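Local coordinates for protein glycoside hydrolase, GH17 family (Formosa sp. Hel1_33_131, PDB 6FCG) that probably hydrolyses internal beta-1,3-glucosidic bonds of the algal storage glucan laminarin, as an endo-acting family 17 glycoside hydrolase, at residues A[184-187]-A[188-192]; A[193-197]-A[198-202]. All coordinates share one frame; numbering follows the deposited sequence.

Contact 1. Residues A[184-187]-A[188-192]; sequences VILK and WVNHL
K187 runs its extended side chain alongside W188 and lays CE over one face of the indole, 4.3 Å from the centroid of the six-membered ring and offset toward the rim, a CH-pi contact. With CG anti to the backbone N (chi1 -175°) and every later bond near anti, the lysine reaches along the ring to bring NZ to a salt bridge with E139. The same carboxylate accepts the indole NE1 hydrogen, so one glutamate satisfies both polar ends. Successive turns of helix 182-197, which links strands 161-168 and 206-212 in a beta-alpha-beta unit of the TIM barrel expected for family 17, supply the backbone pairing. V189 N to I185 O measures 2.8 Å and is nearly straight; N190 N to L186 O has the same length, H191 N to K187 O measures 3.0 Å, and W188 N reaches V184 O only weakly, at 3.4 Å. With W188 cut back to an alanine, E139 would probably lose its indole donor and the K187 methylenes their aromatic face. L186 rests its CD1 3.5 Å from N190 ND2, a methyl against an amide, while I185 and V189 meet through their CG2 methyls and both press on L231 of helix 226-234.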
loop_
_atom_site.group_PDB
_atom_site.type_symbol
_atom_site.label_atom_id
_atom_site.label_comp_id
_atom_site.label_asym_id
_atom_site.label_seq_id
_atom_site.Cartn_x
_atom_site.Cartn_y
_atom_site.Cartn_z
ATOM N N VAL A 184 -39.543 -14.596 -16.719
ATOM C CA VAL A 184 -40.421 -13.732 -15.909
ATOM C C VAL A 184 -40.688 -12.356 -16.611
ATOM O O VAL A 184 -41.821 -11.909 -16.645
ATOM C CB VAL A 184 -40.173 -13.748 -14.350
ATOM C CG1 VAL A 184 -39.199 -14.834 -13.891
ATOM C CG2 VAL A 184 -39.709 -12.389 -13.926
ATOM N N ILE A 185 -39.711 -11.759 -17.265
ATOM C CA ILE A 185 -40.012 -10.565 -18.056
ATOM C C ILE A 185 -40.982 -10.872 -19.221
ATOM O O ILE A 185 -41.936 -10.124 -19.434
ATOM C CB ILE A 185 -38.753 -9.896 -18.601
ATOM C CG1 ILE A 185 -37.740 -9.638 -17.487
ATOM C CG2 ILE A 185 -39.108 -8.617 -19.353
ATOM C CD1 ILE A 185 -38.245 -8.927 -16.249
ATOM N N LEU A 186 -40.734 -11.976 -19.937
ATOM C CA LEU A 186 -41.584 -12.448 -21.020
ATOM C C LEU A 186 -43.027 -12.633 -20.584
ATOM O O LEU A 186 -43.958 -12.205 -21.260
ATOM C CB LEU A 186 -41.051 -13.776 -21.551
ATOM C CG LEU A 186 -41.845 -14.492 -22.670
ATOM C CD1 LEU A 186 -41.876 -13.664 -23.945
ATOM C CD2 LEU A 186 -41.235 -15.859 -22.942
ATOM N N LYS A 187 -43.206 -13.267 -19.442
ATOM C CA LYS A 187 -44.531 -13.457 -18.862
ATOM C C LYS A 187 -45.322 -12.147 -18.794
ATOM O O LYS A 187 -46.455 -12.063 -19.250
ATOM C CB LYS A 187 -44.395 -14.065 -17.476
ATOM C CG LYS A 187 -45.703 -14.422 -16.812
ATOM C CD LYS A 187 -45.518 -14.594 -15.309
ATOM C CE LYS A 187 -46.861 -14.734 -14.630
ATOM N NZ LYS A 187 -46.676 -14.805 -13.152
ATOM N N TRP A 188 -44.721 -11.125 -18.203
ATOM C CA TRP A 188 -45.412 -9.854 -18.005
ATOM C C TRP A 188 -45.498 -9.021 -19.272
ATOM O O TRP A 188 -46.475 -8.316 -19.479
ATOM C CB TRP A 188 -44.792 -9.073 -16.841
ATOM C CG TRP A 188 -44.996 -9.766 -15.545
ATOM C CD1 TRP A 188 -44.040 -10.305 -14.756
ATOM C CD2 TRP A 188 -46.244 -10.061 -14.931
ATOM N NE1 TRP A 188 -44.610 -10.892 -13.658
ATOM C CE2 TRP A 188 -45.967 -10.757 -13.742
ATOM C CE3 TRP A 188 -47.581 -9.798 -15.275
ATOM C CZ2 TRP A 188 -46.961 -11.185 -12.885
ATOM C CZ3 TRP A 188 -48.578 -10.219 -14.426
ATOM C CH2 TRP A 188 -48.262 -10.915 -13.232
ATOM N N VAL A 189 -44.487 -9.073 -20.119
ATOM C CA VAL A 189 -44.617 -8.401 -21.398
ATOM C C VAL A 189 -45.822 -9.012 -22.116
ATOM O O VAL A 189 -46.619 -8.290 -22.682
ATOM C CB VAL A 189 -43.324 -8.511 -22.237
ATOM C CG1 VAL A 189 -43.544 -8.103 -23.690
ATOM C CG2 VAL A 189 -42.245 -7.638 -21.629
ATOM N N ASN A 190 -45.916 -10.343 -22.130
ATOM C CA ASN A 190 -46.996 -11.021 -22.844
ATOM C C ASN A 190 -48.344 -10.665 -22.245
ATOM O O ASN A 190 -49.306 -10.487 -22.976
ATOM C CB ASN A 190 -46.795 -12.552 -22.874
ATOM C CG ASN A 190 -45.838 -13.007 -23.991
ATOM O OD1 ASN A 190 -45.606 -12.296 -24.979
ATOM N ND2 ASN A 190 -45.309 -14.210 -23.854
ATOM N N HIS A 191 -48.403 -10.569 -20.923
ATOM C CA HIS A 191 -49.609 -10.133 -20.234
ATOM C C HIS A 191 -50.081 -8.766 -20.744
ATOM O O HIS A 191 -51.261 -8.580 -21.036
ATOM C CB HIS A 191 -49.324 -10.063 -18.739
ATOM C CG HIS A 191 -50.442 -9.502 -17.910
ATOM N ND1 HIS A 191 -51.462 -10.270 -17.390
ATOM C CD2 HIS A 191 -50.652 -8.246 -17.454
ATOM C CE1 HIS A 191 -52.274 -9.504 -16.678
ATOM N NE2 HIS A 191 -51.803 -8.272 -16.698
ATOM N N LEU A 192 -49.138 -7.833 -20.858
ATOM C CA LEU A 192 -49.425 -6.481 -21.332
ATOM C C LEU A 192 -49.801 -6.435 -22.819
ATOM O O LEU A 192 -50.717 -5.705 -23.192
ATOM C CB LEU A 192 -48.245 -5.537 -21.045
ATOM C CG LEU A 192 -47.945 -5.195 -19.574
ATOM C CD1 LEU A 192 -46.701 -4.334 -19.484
ATOM C CD2 LEU A 192 -49.084 -4.474 -18.890
#

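Contact 2. Residues A[193-197]-A[198-202]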
loop_
_atom_site.group_PDB
_atom_site.type_symbol
_atom_site.label_atom_id
_atom_site.label_comp_id
_atom_site.label_asym_id
_atom_site.label_seq_id
_atom_site.Cartn_x
_atom_site.Cartn_y
_atom_site.Cartn_z
ATOM N N GLN A 193 -49.118 -7.214 -23.656
ATOM C CA GLN A 193 -49.495 -7.324 -25.076
ATOM C C GLN A 193 -50.899 -7.929 -25.274
ATOM O O GLN A 193 -51.613 -7.528 -26.194
ATOM C CB GLN A 193 -48.483 -8.158 -25.869
ATOM C CG GLN A 193 -47.060 -7.608 -25.977
ATOM C CD GLN A 193 -46.954 -6.250 -26.643
ATOM O OE1 GLN A 193 -47.962 -5.622 -26.934
ATOM N NE2 GLN A 193 -45.736 -5.814 -26.930
ATOM N N ALA A 194 -51.278 -8.861 -24.394
ATOM C CA ALA A 194 -52.622 -9.468 -24.382
ATOM C C ALA A 194 -53.711 -8.473 -23.954
ATOM O O ALA A 194 -54.777 -8.435 -24.575
ATOM C CB ALA A 194 -52.664 -10.702 -23.482
ATOM N N LEU A 195 -53.450 -7.673 -22.915
ATOM C CA LEU A 195 -54.353 -6.563 -22.562
ATOM C C LEU A 195 -54.553 -5.566 -23.705
ATOM O O LEU A 195 -55.642 -5.023 -23.844
ATOM C CB LEU A 195 -53.871 -5.806 -21.340
ATOM C CG LEU A 195 -53.911 -6.512 -19.982
ATOM C CD1 LEU A 195 -53.350 -5.539 -18.925
ATOM C CD2 LEU A 195 -55.298 -7.018 -19.579
ATOM N N LYS A 196 -53.520 -5.310 -24.506
ATOM C CA LYS A 196 -53.685 -4.428 -25.668
ATOM C C LYS A 196 -54.575 -5.058 -26.744
ATOM O O LYS A 196 -55.474 -4.409 -27.294
ATOM C CB LYS A 196 -52.352 -4.066 -26.297
ATOM C CG LYS A 196 -51.408 -3.279 -25.399
ATOM C CD LYS A 196 -50.244 -2.596 -26.140
ATOM C CE LYS A 196 -49.788 -3.319 -27.401
ATOM N NZ LYS A 196 -48.469 -2.863 -27.897
ATOM N N LYS A 197 -54.285 -6.313 -27.076
ATOM C CA LYS A 197 -55.114 -7.057 -27.999
ATOM C C LYS A 197 -56.586 -7.146 -27.598
ATOM O O LYS A 197 -57.425 -7.101 -28.446
ATOM C CB LYS A 197 -54.603 -8.472 -28.134
ATOM C CG LYS A 197 -55.182 -9.194 -29.338
ATOM C CD LYS A 197 -54.556 -10.548 -29.547
ATOM C CE LYS A 197 -55.055 -11.175 -30.831
ATOM N NZ LYS A 197 -54.310 -12.428 -31.101
ATOM N N LYS A 198 -56.870 -7.337 -26.320
ATOM C CA LYS A 198 -58.239 -7.451 -25.810
ATOM C C LYS A 198 -58.920 -6.058 -25.652
ATOM O O LYS A 198 -60.120 -5.988 -25.362
ATOM C CB LYS A 198 -58.266 -8.311 -24.493
ATOM C CG LYS A 198 -59.197 -7.819 -23.403
ATOM C CD LYS A 198 -58.897 -8.456 -22.049
ATOM C CE LYS A 198 -60.102 -8.304 -21.137
ATOM N NZ LYS A 198 -59.970 -9.135 -19.916
ATOM N N GLY A 199 -58.177 -4.962 -25.845
ATOM C CA GLY A 199 -58.733 -3.605 -25.821
ATOM C C GLY A 199 -58.690 -2.856 -24.491
ATOM O O GLY A 199 -59.137 -1.708 -24.444
ATOM N N ASP A 200 -58.118 -3.455 -23.442
ATOM C CA ASP A 200 -57.962 -2.775 -22.143
ATOM C C ASP A 200 -56.842 -1.708 -22.133
ATOM O O ASP A 200 -56.775 -0.881 -21.224
ATOM C CB ASP A 200 -57.707 -3.781 -21.005
ATOM C CG ASP A 200 -58.931 -4.640 -20.662
ATOM O OD1 ASP A 200 -60.057 -4.350 -21.131
ATOM O OD2 ASP A 200 -58.760 -5.615 -19.890
ATOM N N LEU A 201 -55.948 -1.767 -23.113
ATOM C CA LEU A 201 -54.900 -0.757 -23.296
ATOM C C LEU A 201 -54.874 -0.397 -24.754
ATOM O O LEU A 201 -55.215 -1.229 -25.598
ATOM C CB LEU A 201 -53.503 -1.305 -22.903
ATOM C CG LEU A 201 -53.221 -1.557 -21.423
ATOM C CD1 LEU A 201 -51.926 -2.312 -21.244
ATOM C CD2 LEU A 201 -53.207 -0.256 -20.630
ATOM N N SER A 202 -54.472 0.834 -25.042
ATOM C CA SER A 202 -54.364 1.307 -26.402
ATOM C C SER A 202 -53.452 0.404 -27.218
ATOM O O SER A 202 -52.442 -0.060 -26.757
ATOM C CB SER A 202 -53.821 2.736 -26.427
ATOM O OG SER A 202 -53.161 2.992 -27.650
#
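L195 and L201 meet where the chain folds back after the last helical turn, CB of L195 lying 4.0 Å from CD1 of L201. This is the close-packed side: L195 also touches V151, and L201 touches A154 and Q155, all on helix 143-156, while Q155 NE2 takes up the carbonyl of D200. Next to it, L201 CB comes within 3.8 Å of K196 CG, and the backbone joins in, with K196 CA making a CA-H...O contact to L201 O. The K196 chain starts with CG anti to the carbonyl carbon and then bends at chi3 (-30°). That bend takes NZ past S202 to the carbonyl oxygen of L205, just ahead of strand 206-212, and to the carboxylate of D236, with a further weak bond to Q193 OE1, so NZ of the buried K196 has several acceptors.

The helix is closed by a Schellman motif, in which G199 takes a positive phi of 93°. A CB at those backbone angles would collide with the carbonyl oxygen of K198, which glycine avoids. K198 N still makes the regular helical bond to A194 O, at 2.9 Å. G199 N then turns to K196 O, 3.1 Å away, approaching from above the carbonyl plane, while L195 O takes weak bonds from both D200 N and L201 N.

Toward solvent the grip slackens. K197 and K198 are exposed and run off in different directions, K198 toward D200, where its NZ reaches OD2 only as a long salt bridge of 3.7 Å. That same OD2 lies equally far from L195 CD2, so this oxygen has the leucine methyl and the lysine amine at similar range. Beyond the turn, S202 OG bonds to D204 N as the chain heads for strand 206-212.

Contacts 1 and 2 follow one another along helix 182-197, their centres about 13 Å apart, and meet where L192 O packs against L201 CD1. Both also lean on helix 143-156. Contact 1 is the more inward: W188, V189 and L192 reach V166 on strand 161-168, and its main-chain bonds keep the regular helical spacing. Contact 2 lies farther from the centre of the chain, with more exposed residues, and there the helical pattern gives way to capping bonds. Charge pairing differs too: the lysine of contact 1 and the buried one of contact 2 find acidic partners elsewhere in the chain, whereas the pairing made within the loop after the helix is long.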